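Local coordinates for protein dachshund homolog 1 (PDB 1L8R) that acts as a DNA-binding transcription factor in organogenesis, this piece being its DACHbox-N domain, which contains a DNA-binding motif similar to that of the forkhead/winged-helix domain, at residues Asn4-Val10 / Phe20-Glu26; Leu12-Ala18 / Gln32-Phe37; Lys51-Ile57 / Thr93-Cys98. All coordinates share one frame; numbering follows the deposited sequence.

Contact 1: residues Asn4-Val10 / Phe20-Glu26; sequences NNECKMV and FTVEGCE
Phe20 opens its segment by sliding its ring under the arc of backbone from Asn4 to Cys7. CG lies anti to the carbonyl carbon (chi1 -72°), which sends the ring toward that arc. Cys7 SG sits over one face, 4.3 Å from the centroid of the Phe20 ring, a sulfur-aromatic contact. The carbonyl of Asn5 meets the ring at its edge, Asn5 O being 3.4 Å from CE1 of Phe20. A leucine in place of Phe20 would probably leave Cys7 SG without its aromatic face and let the Asn4-Cys7 arc shift. At Thr21 a water accepts from Thr21 N and donates to Glu6 O, while Thr21 O receives a CA-H...O contact from Asn4 CA at 3.3 Å. Val22 to Cys25 then form a type I' turn. Beyond it, Glu26 extends back toward Lys8 and Val10. Lys8 NZ makes a salt bridge with Glu26 OE1 at 3.5 Å, its hydrogen bond a weak one, the two side chains crossing at about a right angle; OE2 lies against Val10 CG1 and also pairs with Arg88. This is the edge of an antiparallel sheet: the lead-in to strand 8-12 bows away from strand 15-22 around Glu6, where the water bridges, and returns at Asn4.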
loop_
_atom_site.group_PDB
_atom_site.type_symbol
_atom_site.label_atom_id
_atom_site.label_comp_id
_atom_site.label_asym_id
_atom_site.label_seq_id
_atom_site.Cartn_x
_atom_site.Cartn_y
_atom_site.Cartn_z
ATOM N N ASN A 4 -6.266 -2.831 14.676
ATOM C CA ASN A 4 -5.341 -2.774 13.543
ATOM C C ASN A 4 -5.719 -3.761 12.444
ATOM O O ASN A 4 -5.184 -3.695 11.337
ATOM C CB ASN A 4 -3.897 -3.038 13.991
ATOM C CG ASN A 4 -3.712 -4.411 14.618
ATOM O OD1 ASN A 4 -4.402 -4.767 15.575
ATOM N ND2 ASN A 4 -2.773 -5.188 14.081
ATOM N N ASN A 5 -6.631 -4.681 12.743
ATOM C CA ASN A 5 -7.052 -5.646 11.738
ATOM C C ASN A 5 -8.388 -5.304 11.098
ATOM O O ASN A 5 -8.930 -6.088 10.317
ATOM C CB ASN A 5 -7.089 -7.047 12.337
ATOM C CG ASN A 5 -5.706 -7.546 12.673
ATOM O OD1 ASN A 5 -4.794 -7.449 11.848
ATOM N ND2 ASN A 5 -5.532 -8.069 13.881
ATOM N N GLU A 6 -8.919 -4.135 11.438
ATOM C CA GLU A 6 -10.181 -3.680 10.875
ATOM C C GLU A 6 -9.883 -2.867 9.622
ATOM O O GLU A 6 -9.190 -1.856 9.675
ATOM C CB GLU A 6 -10.944 -2.824 11.888
ATOM C CG GLU A 6 -11.516 -3.620 13.044
ATOM C CD GLU A 6 -12.492 -4.683 12.572
ATOM O OE1 GLU A 6 -13.435 -4.333 11.834
ATOM O OE2 GLU A 6 -12.319 -5.864 12.938
ATOM N N CYS A 7 -10.403 -3.324 8.493
ATOM C CA CYS A 7 -10.174 -2.647 7.225
ATOM C C CYS A 7 -11.251 -1.612 6.935
ATOM O O CYS A 7 -12.359 -1.669 7.476
ATOM C CB CYS A 7 -10.158 -3.680 6.093
ATOM S SG CYS A 7 -9.522 -3.082 4.514
ATOM N N LYS A 8 -10.906 -0.653 6.086
ATOM C CA LYS A 8 -11.854 0.365 5.659
ATOM C C LYS A 8 -11.336 0.974 4.369
ATOM O O LYS A 8 -10.122 1.029 4.130
ATOM C CB LYS A 8 -12.057 1.444 6.735
ATOM C CG LYS A 8 -10.937 2.447 6.891
ATOM C CD LYS A 8 -11.354 3.543 7.872
ATOM C CE LYS A 8 -10.278 4.602 8.027
ATOM N NZ LYS A 8 -10.689 5.658 8.996
HETATM N N MSE A 9 -12.258 1.403 3.517
HETATM C CA MSE A 9 -11.875 2.005 2.250
HETATM C C MSE A 9 -11.710 3.502 2.480
HETATM O O MSE A 9 -12.528 4.129 3.164
HETATM C CB MSE A 9 -12.944 1.743 1.183
HETATM C CG MSE A 9 -13.326 0.272 0.987
HETATM SE SE MSE A 9 -11.848 -0.895 0.528
HETATM C CE MSE A 9 -11.552 -1.649 2.276
ATOM N N VAL A 10 -10.644 4.063 1.926
ATOM C CA VAL A 10 -10.350 5.481 2.076
ATOM C C VAL A 10 -10.002 6.059 0.715
ATOM O O VAL A 10 -9.692 5.321 -0.217
ATOM C CB VAL A 10 -9.169 5.709 3.044
ATOM C CG1 VAL A 10 -9.511 5.148 4.415
ATOM C CG2 VAL A 10 -7.908 5.059 2.494
ATOM N N PHE A 20 -5.643 0.036 6.797
ATOM C CA PHE A 20 -5.644 -0.498 8.161
ATOM C C PHE A 20 -4.913 0.556 8.974
ATOM O O PHE A 20 -3.964 1.172 8.488
ATOM C CB PHE A 20 -4.869 -1.818 8.285
ATOM C CG PHE A 20 -5.559 -2.990 7.667
ATOM C CD1 PHE A 20 -6.671 -3.573 8.269
ATOM C CD2 PHE A 20 -5.122 -3.489 6.448
ATOM C CE1 PHE A 20 -7.342 -4.634 7.663
ATOM C CE2 PHE A 20 -5.784 -4.548 5.825
ATOM C CZ PHE A 20 -6.897 -5.127 6.427
ATOM N N THR A 21 -5.357 0.786 10.205
ATOM C CA THR A 21 -4.670 1.751 11.045
ATOM C C THR A 21 -3.789 0.968 12.011
ATOM O O THR A 21 -4.281 0.247 12.880
ATOM C CB THR A 21 -5.667 2.619 11.796
ATOM O OG1 THR A 21 -6.393 3.407 10.842
ATOM C CG2 THR A 21 -4.945 3.547 12.766
ATOM N N VAL A 22 -2.481 1.122 11.831
ATOM C CA VAL A 22 -1.458 0.419 12.608
ATOM C C VAL A 22 -0.576 1.388 13.394
ATOM O O VAL A 22 -0.077 2.363 12.840
ATOM C CB VAL A 22 -0.562 -0.403 11.653
ATOM C CG1 VAL A 22 0.468 -1.207 12.437
ATOM C CG2 VAL A 22 -1.428 -1.301 10.799
ATOM N N GLU A 23 -0.377 1.113 14.680
ATOM C CA GLU A 23 0.445 1.982 15.516
ATOM C C GLU A 23 0.011 3.438 15.413
ATOM O O GLU A 23 0.854 4.333 15.320
ATOM C CB GLU A 23 1.922 1.898 15.118
ATOM C CG GLU A 23 2.688 0.700 15.643
ATOM C CD GLU A 23 4.187 0.971 15.688
ATOM O OE1 GLU A 23 4.644 1.659 16.626
ATOM O OE2 GLU A 23 4.909 0.516 14.781
ATOM N N GLY A 24 -1.299 3.666 15.411
ATOM C CA GLY A 24 -1.828 5.019 15.341
ATOM C C GLY A 24 -1.717 5.749 14.016
ATOM O O GLY A 24 -1.950 6.956 13.951
ATOM N N CYS A 25 -1.378 5.035 12.949
ATOM C CA CYS A 25 -1.252 5.685 11.652
ATOM C C CYS A 25 -2.089 4.965 10.604
ATOM O O CYS A 25 -2.082 3.742 10.526
ATOM C CB CYS A 25 0.210 5.704 11.211
ATOM S SG CYS A 25 0.515 6.749 9.775
ATOM N N GLU A 26 -2.818 5.733 9.803
ATOM C CA GLU A 26 -3.648 5.160 8.762
ATOM C C GLU A 26 -2.746 4.762 7.599
ATOM O O GLU A 26 -2.065 5.603 7.011
ATOM C CB GLU A 26 -4.688 6.178 8.294
ATOM C CG GLU A 26 -5.718 5.610 7.346
ATOM C CD GLU A 26 -6.835 6.590 7.059
ATOM O OE1 GLU A 26 -7.618 6.887 7.989
ATOM O OE2 GLU A 26 -6.925 7.061 5.909
HETATM O O HOH W 1 -7.567 -0.400 11.475
#

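Contact 2: residues Leu12-Ala18 / Gln32-Phe37; sequences LRGAKVA and QAFDLF
Gln32 reaches from helix 32-37 to strand 15-18 and hooks Ala18 N. Its CB points toward the strand, and CG stands anti to the backbone N with the chain extended beyond it, which carries the amide across. CD is the first atom to meet a partner, drawing up to Val17 CA and CB. At the tip, OE1 accepts from Ala18 N at 2.8 Å in a nearly straight bond (N-H...O 172°), the donor tilted 25° from the carbonyl plane; NE2 ends in the neighbourhood of Lys16 O. Strand and helix run close to antiparallel, their axes 9.2 Å apart at closest approach. One helical turn on, Leu36 CD1 packs 3.6 Å from Val17 CG1 and also touches Ala15 CB. Phe37 sits against the type I' turn Leu12-Ala15, its CZ touching Ala15 CB and Leu12 O. Arg13 lays CD over the middle of one ring face, 3.9 Å from the Phe37 centroid, a CH-pi contact, and Leu36 CB sits on the opposite face nearer the rim. The guanidinium is turned 77° to the ring. Leu12 closes the inner side, CD2 against Ala33 CB at 3.7 Å. The contact is thus largely apolar, with one hydrogen bond at the Gln32 end and a charged chain at the other: Arg13 offers its methylenes to the ring while its NH1 pairs with Glu92 of helix 88-99, which probably balances its charge, so the hairpin turn is fastened to both helices.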
loop_
_atom_site.group_PDB
_atom_site.type_symbol
_atom_site.label_atom_id
_atom_site.label_comp_id
_atom_site.label_asym_id
_atom_site.label_seq_id
_atom_site.Cartn_x
_atom_site.Cartn_y
_atom_site.Cartn_z
ATOM N N LEU A 12 -7.792 7.952 -2.075
ATOM C CA LEU A 12 -6.404 8.167 -2.435
ATOM C C LEU A 12 -6.403 8.695 -3.853
ATOM O O LEU A 12 -6.704 7.964 -4.798
ATOM C CB LEU A 12 -5.594 6.869 -2.369
ATOM C CG LEU A 12 -4.114 7.053 -2.727
ATOM C CD1 LEU A 12 -3.502 8.117 -1.822
ATOM C CD2 LEU A 12 -3.364 5.737 -2.576
ATOM N N ARG A 13 -6.085 9.977 -3.998
ATOM C CA ARG A 13 -6.041 10.601 -5.311
ATOM C C ARG A 13 -7.327 10.336 -6.102
ATOM O O ARG A 13 -7.283 10.016 -7.287
ATOM C CB ARG A 13 -4.826 10.082 -6.088
ATOM C CG ARG A 13 -3.498 10.241 -5.356
ATOM C CD ARG A 13 -2.341 9.644 -6.162
ATOM N NE ARG A 13 -2.095 10.363 -7.412
ATOM C CZ ARG A 13 -1.415 11.502 -7.508
ATOM N NH1 ARG A 13 -0.895 12.069 -6.428
ATOM N NH2 ARG A 13 -1.254 12.080 -8.691
ATOM N N GLY A 14 -8.469 10.447 -5.432
ATOM C CA GLY A 14 -9.744 10.245 -6.102
ATOM C C GLY A 14 -10.224 8.813 -6.229
ATOM O O GLY A 14 -11.313 8.561 -6.744
ATOM N N ALA A 15 -9.421 7.864 -5.765
ATOM C CA ALA A 15 -9.806 6.465 -5.842
ATOM C C ALA A 15 -10.011 5.899 -4.446
ATOM O O ALA A 15 -9.619 6.512 -3.449
ATOM C CB ALA A 15 -8.739 5.667 -6.579
ATOM N N LYS A 16 -10.647 4.736 -4.384
ATOM C CA LYS A 16 -10.894 4.062 -3.119
ATOM C C LYS A 16 -9.851 2.962 -2.959
ATOM O O LYS A 16 -9.619 2.179 -3.880
ATOM C CB LYS A 16 -12.298 3.453 -3.112
ATOM C CG LYS A 16 -13.410 4.456 -2.840
ATOM C CD LYS A 16 -13.457 4.824 -1.365
ATOM C CE LYS A 16 -14.483 5.915 -1.084
ATOM N NZ LYS A 16 -14.077 7.222 -1.670
ATOM N N VAL A 17 -9.214 2.917 -1.793
ATOM C CA VAL A 17 -8.210 1.899 -1.512
ATOM C C VAL A 17 -8.405 1.354 -0.102
ATOM O O VAL A 17 -8.963 2.026 0.772
ATOM C CB VAL A 17 -6.772 2.458 -1.640
ATOM C CG1 VAL A 17 -6.528 2.950 -3.070
ATOM C CG2 VAL A 17 -6.547 3.577 -0.636
ATOM N N ALA A 18 -7.945 0.127 0.108
ATOM C CA ALA A 18 -8.058 -0.524 1.403
ATOM C C ALA A 18 -7.022 0.037 2.366
ATOM O O ALA A 18 -5.902 0.380 1.979
ATOM C CB ALA A 18 -7.885 -2.023 1.246
ATOM N N GLN A 32 -2.031 -2.172 -4.164
ATOM C CA GLN A 32 -3.258 -1.640 -4.744
ATOM C C GLN A 32 -3.031 -0.223 -5.255
ATOM O O GLN A 32 -3.425 0.101 -6.377
ATOM C CB GLN A 32 -4.392 -1.648 -3.714
ATOM C CG GLN A 32 -5.710 -1.080 -4.229
ATOM C CD GLN A 32 -6.831 -1.225 -3.216
ATOM O OE1 GLN A 32 -6.622 -1.033 -2.020
ATOM N NE2 GLN A 32 -8.028 -1.548 -3.693
ATOM N N ALA A 33 -2.395 0.615 -4.438
ATOM C CA ALA A 33 -2.111 1.996 -4.833
ATOM C C ALA A 33 -1.186 1.989 -6.045
ATOM O O ALA A 33 -1.319 2.817 -6.947
ATOM C CB ALA A 33 -1.469 2.762 -3.674
ATOM N N PHE A 34 -0.244 1.053 -6.054
ATOM C CA PHE A 34 0.692 0.912 -7.161
ATOM C C PHE A 34 -0.073 0.629 -8.458
ATOM O O PHE A 34 0.119 1.322 -9.459
ATOM C CB PHE A 34 1.668 -0.233 -6.880
ATOM C CG PHE A 34 2.491 -0.640 -8.072
ATOM C CD1 PHE A 34 3.548 0.146 -8.507
ATOM C CD2 PHE A 34 2.192 -1.806 -8.769
ATOM C CE1 PHE A 34 4.303 -0.223 -9.622
ATOM C CE2 PHE A 34 2.938 -2.183 -9.882
ATOM C CZ PHE A 34 3.995 -1.390 -10.309
ATOM N N ASP A 35 -0.951 -0.373 -8.435
ATOM C CA ASP A 35 -1.717 -0.738 -9.628
ATOM C C ASP A 35 -2.579 0.404 -10.140
ATOM O O ASP A 35 -2.812 0.522 -11.344
ATOM C CB ASP A 35 -2.638 -1.934 -9.362
ATOM C CG ASP A 35 -1.887 -3.168 -8.929
ATOM O OD1 ASP A 35 -0.734 -3.362 -9.375
ATOM O OD2 ASP A 35 -2.464 -3.953 -8.152
ATOM N N LEU A 36 -3.059 1.236 -9.225
ATOM C CA LEU A 36 -3.922 2.352 -9.594
ATOM C C LEU A 36 -3.210 3.580 -10.133
ATOM O O LEU A 36 -3.727 4.254 -11.031
ATOM C CB LEU A 36 -4.771 2.782 -8.394
ATOM C CG LEU A 36 -5.898 1.864 -7.918
ATOM C CD1 LEU A 36 -6.429 2.369 -6.584
ATOM C CD2 LEU A 36 -7.010 1.824 -8.964
ATOM N N PHE A 37 -2.022 3.873 -9.610
ATOM C CA PHE A 37 -1.324 5.084 -10.024
ATOM C C PHE A 37 0.087 4.999 -10.600
ATOM O O PHE A 37 0.563 5.968 -11.192
ATOM C CB PHE A 37 -1.321 6.058 -8.846
ATOM C CG PHE A 37 -2.685 6.324 -8.284
ATOM C CD1 PHE A 37 -3.633 7.023 -9.026
ATOM C CD2 PHE A 37 -3.033 5.856 -7.022
ATOM C CE1 PHE A 37 -4.912 7.251 -8.517
ATOM C CE2 PHE A 37 -4.309 6.077 -6.504
ATOM C CZ PHE A 37 -5.251 6.777 -7.255
#

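Contact 3: residues Lys51-Ile57 / Thr93-Cys98; sequences KLKRLEI and TLYNDC
Leu52 and Leu94 meet where two helices of the winged-helix-like domain, 45-54 and 88-99, come together, the first ending in a Schellman motif with Glu56 at positive phi. The apolar part of the contact runs along the inner side. CD1 of Leu52 meets CD1 of Leu94 at 3.8 Å, the two side chains crossing at about a right angle, and Leu94 CD1 also reaches Lys51 CB. Leu55 points across to the other helix and puts CD1 over Leu94 CA and against Asp97 CB, while its CD2 faces Thr93 CG2 at 4.2 Å. Ile57, just past the Schellman turn, adds CD1 to the same methyl of Thr93. The charged part centres on Asp97, whose CG stands anti to the backbone N (chi1 -174°), bringing the carboxylate between Lys51, Arg54 and Leu55. Arg54 is modelled in a salt bridge to Asp97, but the placing of its NH2 is doubtful and so is the detail of the pair. Lys51 NZ remains 4.3 Å from Asp97 OD2, beyond a salt bridge, although the opposite charges probably still attract. The lysine's aliphatic stem does the touching instead: Lys51 CB lies 3.7 Å from Asp97 OD2, and farther out Lys51 CD rests 3.4 Å from Cys98 SG.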
loop_
_atom_site.group_PDB
_atom_site.type_symbol
_atom_site.label_atom_id
_atom_site.label_comp_id
_atom_site.label_asym_id
_atom_site.label_seq_id
_atom_site.Cartn_x
_atom_site.Cartn_y
_atom_site.Cartn_z
ATOM N N LYS A 51 13.115 2.239 -4.471
ATOM C CA LYS A 51 12.955 3.664 -4.217
ATOM C C LYS A 51 12.583 3.929 -2.761
ATOM O O LYS A 51 13.108 4.848 -2.133
ATOM C CB LYS A 51 11.885 4.247 -5.140
ATOM C CG LYS A 51 12.253 4.196 -6.612
ATOM C CD LYS A 51 11.169 4.832 -7.465
ATOM C CE LYS A 51 11.561 4.847 -8.931
ATOM N NZ LYS A 51 12.821 5.609 -9.152
ATOM N N LEU A 52 11.673 3.119 -2.229
ATOM C CA LEU A 52 11.240 3.264 -0.843
ATOM C C LEU A 52 12.445 3.177 0.097
ATOM O O LEU A 52 12.550 3.938 1.056
ATOM C CB LEU A 52 10.218 2.173 -0.514
ATOM C CG LEU A 52 8.814 2.546 -0.024
ATOM C CD1 LEU A 52 8.312 3.846 -0.654
ATOM C CD2 LEU A 52 7.877 1.401 -0.351
ATOM N N LYS A 53 13.360 2.252 -0.179
ATOM C CA LYS A 53 14.548 2.118 0.656
ATOM C C LYS A 53 15.323 3.431 0.654
ATOM O O LYS A 53 15.617 3.996 1.708
ATOM C CB LYS A 53 15.448 0.991 0.144
ATOM C CG LYS A 53 14.839 -0.399 0.257
ATOM C CD LYS A 53 15.881 -1.480 0.005
ATOM C CE LYS A 53 16.985 -1.430 1.052
ATOM N NZ LYS A 53 18.012 -2.486 0.841
ATOM N N ARG A 54 15.637 3.920 -0.542
ATOM C CA ARG A 54 16.380 5.164 -0.697
ATOM C C ARG A 54 15.696 6.345 -0.004
ATOM O O ARG A 54 16.366 7.209 0.569
ATOM C CB ARG A 54 16.558 5.474 -2.182
ATOM C CG ARG A 54 17.585 6.547 -2.478
ATOM C CD ARG A 54 17.524 6.940 -3.939
ATOM N NE ARG A 54 16.338 7.739 -4.228
ATOM C CZ ARG A 54 15.716 7.757 -5.401
ATOM N NH1 ARG A 54 16.161 7.015 -6.407
ATOM N NH2 ARG A 54 14.652 8.527 -5.572
ATOM N N LEU A 55 14.366 6.384 -0.059
ATOM C CA LEU A 55 13.599 7.461 0.569
ATOM C C LEU A 55 13.489 7.284 2.079
ATOM O O LEU A 55 12.844 8.083 2.761
ATOM C CB LEU A 55 12.192 7.534 -0.032
ATOM C CG LEU A 55 12.069 7.984 -1.488
ATOM C CD1 LEU A 55 10.678 7.653 -2.018
ATOM C CD2 LEU A 55 12.347 9.477 -1.582
ATOM N N GLU A 56 14.116 6.233 2.596
ATOM C CA GLU A 56 14.090 5.942 4.028
ATOM C C GLU A 56 12.684 5.641 4.539
ATOM O O GLU A 56 12.322 6.017 5.655
ATOM C CB GLU A 56 14.692 7.107 4.824
ATOM C CG GLU A 56 16.155 7.385 4.504
ATOM C CD GLU A 56 17.056 6.182 4.749
ATOM O OE1 GLU A 56 18.269 6.281 4.464
ATOM O OE2 GLU A 56 16.563 5.138 5.227
ATOM N N ILE A 57 11.894 4.970 3.710
ATOM C CA ILE A 57 10.536 4.589 4.075
ATOM C C ILE A 57 10.479 3.065 4.204
ATOM O O ILE A 57 10.741 2.341 3.236
ATOM C CB ILE A 57 9.517 5.033 3.002
ATOM C CG1 ILE A 57 9.514 6.561 2.884
ATOM C CG2 ILE A 57 8.130 4.523 3.360
ATOM C CD1 ILE A 57 8.698 7.091 1.709
ATOM N N THR A 93 5.002 10.717 -1.349
ATOM C CA THR A 93 6.438 10.949 -1.442
ATOM C C THR A 93 6.984 9.977 -2.486
ATOM O O THR A 93 7.798 10.345 -3.332
ATOM C CB THR A 93 7.142 10.693 -0.092
ATOM O OG1 THR A 93 6.671 11.635 0.881
ATOM C CG2 THR A 93 8.651 10.841 -0.234
ATOM N N LEU A 94 6.534 8.728 -2.414
ATOM C CA LEU A 94 6.957 7.715 -3.373
ATOM C C LEU A 94 6.487 8.114 -4.769
ATOM O O LEU A 94 7.250 8.072 -5.732
ATOM C CB LEU A 94 6.364 6.353 -3.007
ATOM C CG LEU A 94 6.463 5.291 -4.101
ATOM C CD1 LEU A 94 7.931 4.911 -4.304
ATOM C CD2 LEU A 94 5.635 4.079 -3.720
ATOM N N TYR A 95 5.224 8.510 -4.870
ATOM C CA TYR A 95 4.659 8.905 -6.146
ATOM C C TYR A 95 5.434 10.070 -6.754
ATOM O O TYR A 95 5.762 10.053 -7.940
ATOM C CB TYR A 95 3.178 9.265 -5.979
ATOM C CG TYR A 95 2.502 9.627 -7.281
ATOM C CD1 TYR A 95 2.571 10.925 -7.785
ATOM C CD2 TYR A 95 1.832 8.662 -8.034
ATOM C CE1 TYR A 95 1.991 11.251 -9.006
ATOM C CE2 TYR A 95 1.247 8.978 -9.256
ATOM C CZ TYR A 95 1.334 10.277 -9.736
ATOM O OH TYR A 95 0.768 10.599 -10.947
ATOM N N ASN A 96 5.737 11.078 -5.944
ATOM C CA ASN A 96 6.479 12.231 -6.439
ATOM C C ASN A 96 7.856 11.807 -6.939
ATOM O O ASN A 96 8.329 12.287 -7.967
ATOM C CB ASN A 96 6.617 13.288 -5.338
ATOM C CG ASN A 96 5.271 13.810 -4.864
ATOM O OD1 ASN A 96 4.274 13.738 -5.589
ATOM N ND2 ASN A 96 5.240 14.356 -3.652
ATOM N N ASP A 97 8.487 10.886 -6.218
ATOM C CA ASP A 97 9.814 10.406 -6.584
ATOM C C ASP A 97 9.827 9.595 -7.881
ATOM O O ASP A 97 10.841 9.537 -8.573
ATOM C CB ASP A 97 10.390 9.569 -5.439
ATOM C CG ASP A 97 11.828 9.163 -5.684
ATOM O OD1 ASP A 97 12.660 10.053 -5.958
ATOM O OD2 ASP A 97 12.126 7.954 -5.596
ATOM N N CYS A 98 8.700 8.975 -8.209
ATOM C CA CYS A 98 8.587 8.170 -9.424
ATOM C C CYS A 98 8.193 8.973 -10.651
ATOM O O CYS A 98 8.441 8.554 -11.784
ATOM C CB CYS A 98 7.538 7.072 -9.240
ATOM S SG CYS A 98 7.951 5.816 -8.025
#

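From the N terminus, contact 1 closes the first loop, joining the lead-in and start of strand 8-12 to the far end of strand 15-22 and the start of strand 25-29. Contact 2 begins before that loop has closed and ends after it, so the two cross, sharing strand 15-22 and meeting where Val10 N probably bonds Val17 O and Cys7 SG packs on Ala18 CB. Contact 2 ties strand 15-22 and its turn to helix 30-37. Contact 3 follows in series and closes a longer loop between helices 45-54 and 88-99. Tyr95 joins it to contact 2 by packing against Arg13 and Phe37, whereas contacts 1 and 3 stay about 10 Å apart at their nearest atoms.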